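Local coordinates for protein heme oxygenase (Chlamydomonas reinhardtii, PDB 4RAJ) that probably breaks down heme to biliverdin, with release of iron and carbon monoxide, as other heme oxygenases do, at residues 138-149 against 188-198. Numbering follows the deposited sequence.
Sequences ALLLAHVYTQHL and RSAFKKQFDEW
L141 and F195 face each other where helix 140-149 runs nearly antiparallel to helix 188-198, the segment axes 11.0 Å apart at closest approach and crossing at -153°. No hydrogen bond joins the two. The F191 side chain is a knob in a hole lined by L141, V144, Y145 and L149. Its CG is anti to the backbone N (chi1 -177°), which carries the ring in among these residues. V144 CG1 lies over one ring face, 3.5 Å from F191 CE2. The ring edge meets the backbone at L141, with F191 CZ 3.6 Å from L141 O. An alanine in place of F191 is likely to leave a gap in this hole and V144 CG1 without its aromatic partner. The Y145 and F195 rings lie almost parallel, 14° between planes, but are offset so far that little of one covers the other. Y145 OH is hydrogen-bonded to S25 on helix 20-27. L141 CD1 makes a CH-pi contact over the six-membered ring of W198, 4.0 Å from its centroid. A138 CB meets the edge of that ring, while W198 NE1 is hydrogen-bonded to D81. One knob-into-hole contact thus joins helices 140-151 and 184-200 in the all-helical heme oxygenase fold.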
ATOM      1  N   ALA A 138      -5.953   1.489  15.862  1.00 23.79           N
ATOM      2  CA  ALA A 138      -6.665   0.353  15.278  1.00 27.53           C
ATOM      3  C   ALA A 138      -7.117   0.609  13.823  1.00 23.00           C
ATOM      4  O   ALA A 138      -7.178  -0.331  13.019  1.00 23.09           O
ATOM      5  CB  ALA A 138      -7.871  -0.021  16.148  1.00 25.80           C
ATOM      6  N   LEU A 139      -7.424   1.867  13.491  1.00 23.06           N
ATOM      7  CA  LEU A 139      -7.926   2.220  12.161  1.00 21.46           C
ATOM      8  C   LEU A 139      -6.847   2.050  11.081  1.00 21.13           C
ATOM      9  O   LEU A 139      -7.161   1.951   9.893  1.00 23.91           O
ATOM     10  CB  LEU A 139      -8.469   3.665  12.140  1.00 20.64           C
ATOM     11  CG  LEU A 139      -9.690   3.912  13.042  1.00 28.15           C
ATOM     12  CD1 LEU A 139     -10.333   5.310  12.840  1.00 25.06           C
ATOM     13  CD2 LEU A 139     -10.728   2.809  12.841  1.00 27.81           C
ATOM     14  N   LEU A 140      -5.587   2.022  11.504  1.00 23.16           N
ATOM     15  CA  LEU A 140      -4.473   1.713  10.603  1.00 19.70           C
ATOM     16  C   LEU A 140      -4.637   0.330   9.968  1.00 21.97           C
ATOM     17  O   LEU A 140      -4.163   0.080   8.848  1.00 19.02           O
ATOM     18  CB  LEU A 140      -3.141   1.776  11.363  1.00 20.19           C
ATOM     19  CG  LEU A 140      -2.647   3.150  11.821  1.00 22.89           C
ATOM     20  CD1 LEU A 140      -1.384   3.015  12.715  1.00 19.49           C
ATOM     21  CD2 LEU A 140      -2.396   4.042  10.608  1.00 25.30           C
ATOM     22  N   LEU A 141      -5.321  -0.571  10.669  1.00 20.94           N
ATOM     23  CA  LEU A 141      -5.461  -1.940  10.178  1.00 19.80           C
ATOM     24  C   LEU A 141      -6.350  -2.004   8.942  1.00 22.95           C
ATOM     25  O   LEU A 141      -6.188  -2.895   8.106  1.00 21.92           O
ATOM     26  CB  LEU A 141      -5.996  -2.862  11.290  1.00 22.91           C
ATOM     27  CG  LEU A 141      -5.106  -3.069  12.523  1.00 24.63           C
ATOM     28  CD1 LEU A 141      -5.897  -3.767  13.632  1.00 26.10           C
ATOM     29  CD2 LEU A 141      -3.853  -3.875  12.197  1.00 23.81           C
ATOM     30  N   ALA A 142      -7.263  -1.037   8.804  1.00 18.28           N
ATOM     31  CA  ALA A 142      -8.073  -0.922   7.605  1.00 20.43           C
ATOM     32  C   ALA A 142      -7.208  -0.517   6.431  1.00 23.04           C
ATOM     33  O   ALA A 142      -7.461  -0.931   5.298  1.00 23.41           O
ATOM     34  CB  ALA A 142      -9.211   0.097   7.809  1.00 23.01           C
ATOM     35  N   HIS A 143      -6.187   0.293   6.691  1.00 17.78           N
ATOM     36  CA  HIS A 143      -5.297   0.680   5.610  1.00 17.01           C
ATOM     37  C   HIS A 143      -4.304  -0.411   5.237  1.00 19.05           C
ATOM     38  O   HIS A 143      -3.895  -0.507   4.075  1.00 21.98           O
ATOM     39  CB  HIS A 143      -4.552   1.975   5.927  1.00 22.15           C
ATOM     40  CG  HIS A 143      -5.449   3.162   6.067  1.00 31.21           C
ATOM     41  ND1 HIS A 143      -5.205   4.342   5.400  1.00 38.14           N
ATOM     42  CD2 HIS A 143      -6.482   3.412   6.904  1.00 38.09           C
ATOM     43  CE1 HIS A 143      -6.140   5.221   5.715  1.00 37.57           C
ATOM     44  NE2 HIS A 143      -6.913   4.689   6.645  1.00 27.82           N
ATOM     45  N   VAL A 144      -3.922  -1.222   6.209  1.00 18.86           N
ATOM     46  CA  VAL A 144      -3.157  -2.426   5.914  1.00 19.39           C
ATOM     47  C   VAL A 144      -3.976  -3.337   5.009  1.00 26.54           C
ATOM     48  O   VAL A 144      -3.471  -3.865   4.019  1.00 23.25           O
ATOM     49  CB  VAL A 144      -2.783  -3.190   7.198  1.00 24.80           C
ATOM     50  CG1 VAL A 144      -2.133  -4.543   6.854  1.00 21.25           C
ATOM     51  CG2 VAL A 144      -1.858  -2.350   8.057  1.00 20.45           C
ATOM     52  N   TYR A 145      -5.255  -3.503   5.348  1.00 22.43           N
ATOM     53  CA  TYR A 145      -6.129  -4.393   4.589  1.00 26.23           C
ATOM     54  C   TYR A 145      -6.174  -3.978   3.121  1.00 23.61           C
ATOM     55  O   TYR A 145      -6.063  -4.818   2.218  1.00 25.54           O
ATOM     56  CB  TYR A 145      -7.550  -4.418   5.191  1.00 24.59           C
ATOM     57  CG  TYR A 145      -8.511  -5.276   4.396  1.00 26.66           C
ATOM     58  CD1 TYR A 145      -8.344  -6.652   4.332  1.00 36.03           C
ATOM     59  CD2 TYR A 145      -9.590  -4.717   3.722  1.00 29.53           C
ATOM     60  CE1 TYR A 145      -9.214  -7.453   3.604  1.00 37.41           C
ATOM     61  CE2 TYR A 145     -10.474  -5.514   2.993  1.00 32.99           C
ATOM     62  CZ  TYR A 145     -10.276  -6.883   2.940  1.00 36.66           C
ATOM     63  OH  TYR A 145     -11.134  -7.691   2.222  1.00 36.92           O
ATOM     64  N   THR A 146      -6.278  -2.671   2.896  1.00 18.32           N
ATOM     65  CA  THR A 146      -6.376  -2.095   1.565  1.00 19.67           C
ATOM     66  C   THR A 146      -5.061  -2.084   0.788  1.00 22.33           C
ATOM     67  O   THR A 146      -5.018  -2.489  -0.371  1.00 23.96           O
ATOM     68  CB  THR A 146      -6.872  -0.645   1.636  1.00 22.53           C
ATOM     69  OG1 THR A 146      -8.074  -0.582   2.430  1.00 29.50           O
ATOM     70  CG2 THR A 146      -7.146  -0.097   0.238  1.00 24.64           C
ATOM     71  N   GLN A 147      -4.009  -1.595   1.439  1.00 17.52           N
ATOM     72  CA  GLN A 147      -2.721  -1.327   0.801  1.00 20.90           C
ATOM     73  C   GLN A 147      -1.838  -2.560   0.733  1.00 22.91           C
ATOM     74  O   GLN A 147      -1.385  -2.958  -0.336  1.00 19.73           O
ATOM     75  CB  GLN A 147      -1.978  -0.217   1.555  1.00 16.32           C
ATOM     76  CG  GLN A 147      -2.779   1.106   1.723  1.00 18.10           C
ATOM     77  CD  GLN A 147      -2.860   1.904   0.443  1.00 21.04           C
ATOM     78  OE1 GLN A 147      -2.523   1.408  -0.630  1.00 23.35           O
ATOM     79  NE2 GLN A 147      -3.297   3.165   0.546  1.00 21.37           N
ATOM     80  N   HIS A 148      -1.574  -3.164   1.882  1.00 19.57           N
ATOM     81  CA  HIS A 148      -0.612  -4.259   1.905  1.00 19.06           C
ATOM     82  C   HIS A 148      -1.116  -5.506   1.213  1.00 23.91           C
ATOM     83  O   HIS A 148      -0.343  -6.243   0.612  1.00 23.13           O
ATOM     84  CB  HIS A 148      -0.230  -4.590   3.338  1.00 19.02           C
ATOM     85  CG  HIS A 148       0.663  -3.574   3.956  1.00 17.91           C
ATOM     86  ND1 HIS A 148       0.181  -2.456   4.602  1.00 17.76           N
ATOM     87  CD2 HIS A 148       2.014  -3.501   4.022  1.00 18.31           C
ATOM     88  CE1 HIS A 148       1.200  -1.740   5.047  1.00 24.20           C
ATOM     89  NE2 HIS A 148       2.322  -2.349   4.705  1.00 20.37           N
ATOM     90  N   LEU A 149      -2.414  -5.752   1.293  1.00 23.00           N
ATOM     91  CA  LEU A 149      -2.939  -6.994   0.745  1.00 25.55           C
ATOM     92  C   LEU A 149      -3.062  -6.897  -0.779  1.00 32.09           C
ATOM     93  O   LEU A 149      -2.930  -7.897  -1.487  1.00 35.42           O
ATOM     94  CB  LEU A 149      -4.281  -7.348   1.406  1.00 24.72           C
ATOM     95  CG  LEU A 149      -4.159  -8.291   2.617  1.00 33.39           C
ATOM     96  CD1 LEU A 149      -3.185  -7.778   3.668  1.00 28.62           C
ATOM     97  CD2 LEU A 149      -5.513  -8.576   3.254  1.00 37.29           C
ATOM     98  N   ARG A 188      -1.364 -12.888   3.187  1.00 25.40           N
ATOM     99  CA  ARG A 188      -2.660 -12.290   2.922  1.00 24.46           C
ATOM    100  C   ARG A 188      -3.779 -13.041   3.653  1.00 26.36           C
ATOM    101  O   ARG A 188      -4.630 -12.405   4.277  1.00 31.84           O
ATOM    102  CB  ARG A 188      -2.900 -12.221   1.416  1.00 27.20           C
ATOM    103  CG  ARG A 188      -4.333 -12.279   1.013  1.00 45.89           C
ATOM    104  CD  ARG A 188      -4.554 -11.690  -0.368  1.00 60.02           C
ATOM    105  NE  ARG A 188      -5.842 -11.003  -0.358  1.00 72.12           N
ATOM    106  CZ  ARG A 188      -6.327 -10.271  -1.350  1.00 82.99           C
ATOM    107  NH1 ARG A 188      -5.633 -10.151  -2.456  1.00 88.50           N
ATOM    108  NH2 ARG A 188      -7.512  -9.675  -1.245  1.00 84.35           N
ATOM    109  N   SER A 189      -3.776 -14.374   3.604  1.00 29.43           N
ATOM    110  CA  SER A 189      -4.858 -15.140   4.220  1.00 31.49           C
ATOM    111  C   SER A 189      -4.798 -15.045   5.750  1.00 31.94           C
ATOM    112  O   SER A 189      -5.835 -14.974   6.414  1.00 30.90           O
ATOM    113  CB  SER A 189      -4.819 -16.605   3.781  1.00 35.12           C
ATOM    114  OG  SER A 189      -3.700 -17.270   4.334  1.00 47.33           O
ATOM    115  N   ALA A 190      -3.585 -15.035   6.301  1.00 31.50           N
ATOM    116  CA  ALA A 190      -3.403 -14.923   7.749  1.00 30.09           C
ATOM    117  C   ALA A 190      -3.911 -13.581   8.270  1.00 30.37           C
ATOM    118  O   ALA A 190      -4.547 -13.505   9.323  1.00 31.52           O
ATOM    119  CB  ALA A 190      -1.933 -15.112   8.121  1.00 30.08           C
ATOM    120  N   PHE A 191      -3.603 -12.511   7.550  1.00 27.37           N
ATOM    121  CA  PHE A 191      -4.089 -11.200   7.963  1.00 26.28           C
ATOM    122  C   PHE A 191      -5.609 -11.143   7.862  1.00 26.54           C
ATOM    123  O   PHE A 191      -6.271 -10.637   8.764  1.00 31.09           O
ATOM    124  CB  PHE A 191      -3.476 -10.079   7.133  1.00 25.99           C
ATOM    125  CG  PHE A 191      -3.911  -8.719   7.584  1.00 27.44           C
ATOM    126  CD1 PHE A 191      -5.059  -8.128   7.062  1.00 27.03           C
ATOM    127  CD2 PHE A 191      -3.218  -8.060   8.592  1.00 29.73           C
ATOM    128  CE1 PHE A 191      -5.489  -6.881   7.510  1.00 26.54           C
ATOM    129  CE2 PHE A 191      -3.649  -6.816   9.050  1.00 25.05           C
ATOM    130  CZ  PHE A 191      -4.779  -6.227   8.500  1.00 26.99           C
ATOM    131  N   LYS A 192      -6.159 -11.645   6.760  1.00 31.17           N
ATOM    132  CA  LYS A 192      -7.608 -11.635   6.577  1.00 35.44           C
ATOM    133  C   LYS A 192      -8.330 -12.357   7.703  1.00 39.14           C
ATOM    134  O   LYS A 192      -9.302 -11.855   8.253  1.00 37.63           O
ATOM    135  CB  LYS A 192      -8.013 -12.287   5.260  1.00 36.88           C
ATOM    136  CG  LYS A 192      -8.000 -11.390   4.067  1.00 36.97           C
ATOM    137  CD  LYS A 192      -9.040 -11.911   3.104  1.00 50.87           C
ATOM    138  CE  LYS A 192      -9.093 -11.099   1.841  1.00 66.86           C
ATOM    139  NZ  LYS A 192      -8.203 -11.713   0.821  1.00 70.96           N
ATOM    140  N   LYS A 193      -7.854 -13.550   8.027  1.00 42.09           N
ATOM    141  CA  LYS A 193      -8.472 -14.360   9.070  1.00 41.09           C
ATOM    142  C   LYS A 193      -8.485 -13.633  10.406  1.00 39.83           C
ATOM    143  O   LYS A 193      -9.515 -13.568  11.079  1.00 40.49           O
ATOM    144  CB  LYS A 193      -7.738 -15.696   9.203  1.00 36.60           C
ATOM    145  CG  LYS A 193      -8.288 -16.617  10.281  1.00 50.42           C
ATOM    146  CD  LYS A 193      -7.976 -18.073   9.947  1.00 60.75           C
ATOM    147  CE  LYS A 193      -8.355 -18.993  11.086  1.00 63.21           C
ATOM    148  NZ  LYS A 193      -7.566 -18.658  12.299  1.00 68.30           N
ATOM    149  N   GLN A 194      -7.345 -13.068  10.784  1.00 31.97           N
ATOM    150  CA  GLN A 194      -7.275 -12.336  12.039  1.00 34.47           C
ATOM    151  C   GLN A 194      -8.071 -11.033  11.994  1.00 34.44           C
ATOM    152  O   GLN A 194      -8.710 -10.674  12.976  1.00 32.09           O
ATOM    153  CB  GLN A 194      -5.834 -12.030  12.419  1.00 36.80           C
ATOM    154  CG  GLN A 194      -5.730 -11.322  13.760  1.00 45.11           C
ATOM    155  CD  GLN A 194      -4.325 -11.315  14.313  1.00 47.18           C
ATOM    156  OE1 GLN A 194      -3.369 -11.661  13.619  1.00 56.92           O
ATOM    157  NE2 GLN A 194      -4.192 -10.928  15.576  1.00 47.63           N
ATOM    158  N   PHE A 195      -8.015 -10.327  10.867  1.00 28.69           N
ATOM    159  CA  PHE A 195      -8.765  -9.079  10.706  1.00 24.44           C
ATOM    160  C   PHE A 195     -10.263  -9.319  10.891  1.00 30.96           C
ATOM    161  O   PHE A 195     -10.957  -8.529  11.531  1.00 31.75           O
ATOM    162  CB  PHE A 195      -8.487  -8.460   9.332  1.00 25.12           C
ATOM    163  CG  PHE A 195      -9.024  -7.056   9.161  1.00 28.94           C
ATOM    164  CD1 PHE A 195      -8.559  -6.014   9.948  1.00 27.34           C
ATOM    165  CD2 PHE A 195      -9.954  -6.777   8.179  1.00 37.20           C
ATOM    166  CE1 PHE A 195      -9.035  -4.718   9.775  1.00 32.13           C
ATOM    167  CE2 PHE A 195     -10.430  -5.485   8.004  1.00 44.90           C
ATOM    168  CZ  PHE A 195      -9.967  -4.459   8.806  1.00 34.05           C
ATOM    169  N   ASP A 196     -10.755 -10.427  10.347  1.00 34.04           N
ATOM    170  CA  ASP A 196     -12.165 -10.771  10.488  1.00 39.28           C
ATOM    171  C   ASP A 196     -12.527 -11.177  11.914  1.00 37.61           C
ATOM    172  O   ASP A 196     -13.586 -10.795  12.421  1.00 38.98           O
ATOM    173  CB  ASP A 196     -12.538 -11.885   9.513  1.00 35.67           C
ATOM    174  CG  ASP A 196     -12.947 -11.350   8.157  1.00 44.48           C
ATOM    175  OD1 ASP A 196     -13.260 -10.141   8.059  1.00 47.26           O
ATOM    176  OD2 ASP A 196     -12.978 -12.138   7.192  1.00 42.94           O
ATOM    177  N   GLU A 197     -11.651 -11.939  12.566  1.00 36.86           N
ATOM    178  CA  GLU A 197     -11.914 -12.376  13.938  1.00 41.17           C
ATOM    179  C   GLU A 197     -11.852 -11.228  14.929  1.00 40.82           C
ATOM    180  O   GLU A 197     -12.704 -11.100  15.806  1.00 38.22           O
ATOM    181  CB  GLU A 197     -10.924 -13.463  14.352  1.00 41.54           C
ATOM    182  CG  GLU A 197     -11.430 -14.851  14.072  1.00 56.13           C
ATOM    183  CD  GLU A 197     -10.321 -15.873  14.036  1.00 69.24           C
ATOM    184  OE1 GLU A 197      -9.260 -15.620  14.649  1.00 71.95           O
ATOM    185  OE2 GLU A 197     -10.517 -16.922  13.385  1.00 63.31           O
ATOM    186  N   TRP A 198     -10.826 -10.402  14.791  1.00 34.54           N
ATOM    187  CA  TRP A 198     -10.672  -9.245  15.655  1.00 34.98           C
ATOM    188  C   TRP A 198     -11.792  -8.222  15.381  1.00 36.88           C
ATOM    189  O   TRP A 198     -12.397  -7.666  16.312  1.00 32.61           O
ATOM    190  CB  TRP A 198      -9.286  -8.628  15.451  1.00 32.17           C
ATOM    191  CG  TRP A 198      -9.151  -7.268  16.042  1.00 34.25           C
ATOM    192  CD1 TRP A 198      -8.807  -6.959  17.327  1.00 29.88           C
ATOM    193  CD2 TRP A 198      -9.360  -6.021  15.369  1.00 34.97           C
ATOM    194  NE1 TRP A 198      -8.792  -5.597  17.498  1.00 29.07           N
ATOM    195  CE2 TRP A 198      -9.124  -4.996  16.309  1.00 35.16           C
ATOM    196  CE3 TRP A 198      -9.716  -5.672  14.059  1.00 32.22           C
ATOM    197  CZ2 TRP A 198      -9.247  -3.640  15.985  1.00 30.70           C
ATOM    198  CZ3 TRP A 198      -9.836  -4.323  13.738  1.00 28.46           C
ATOM    199  CH2 TRP A 198      -9.594  -3.327  14.698  1.00 34.34           C
TER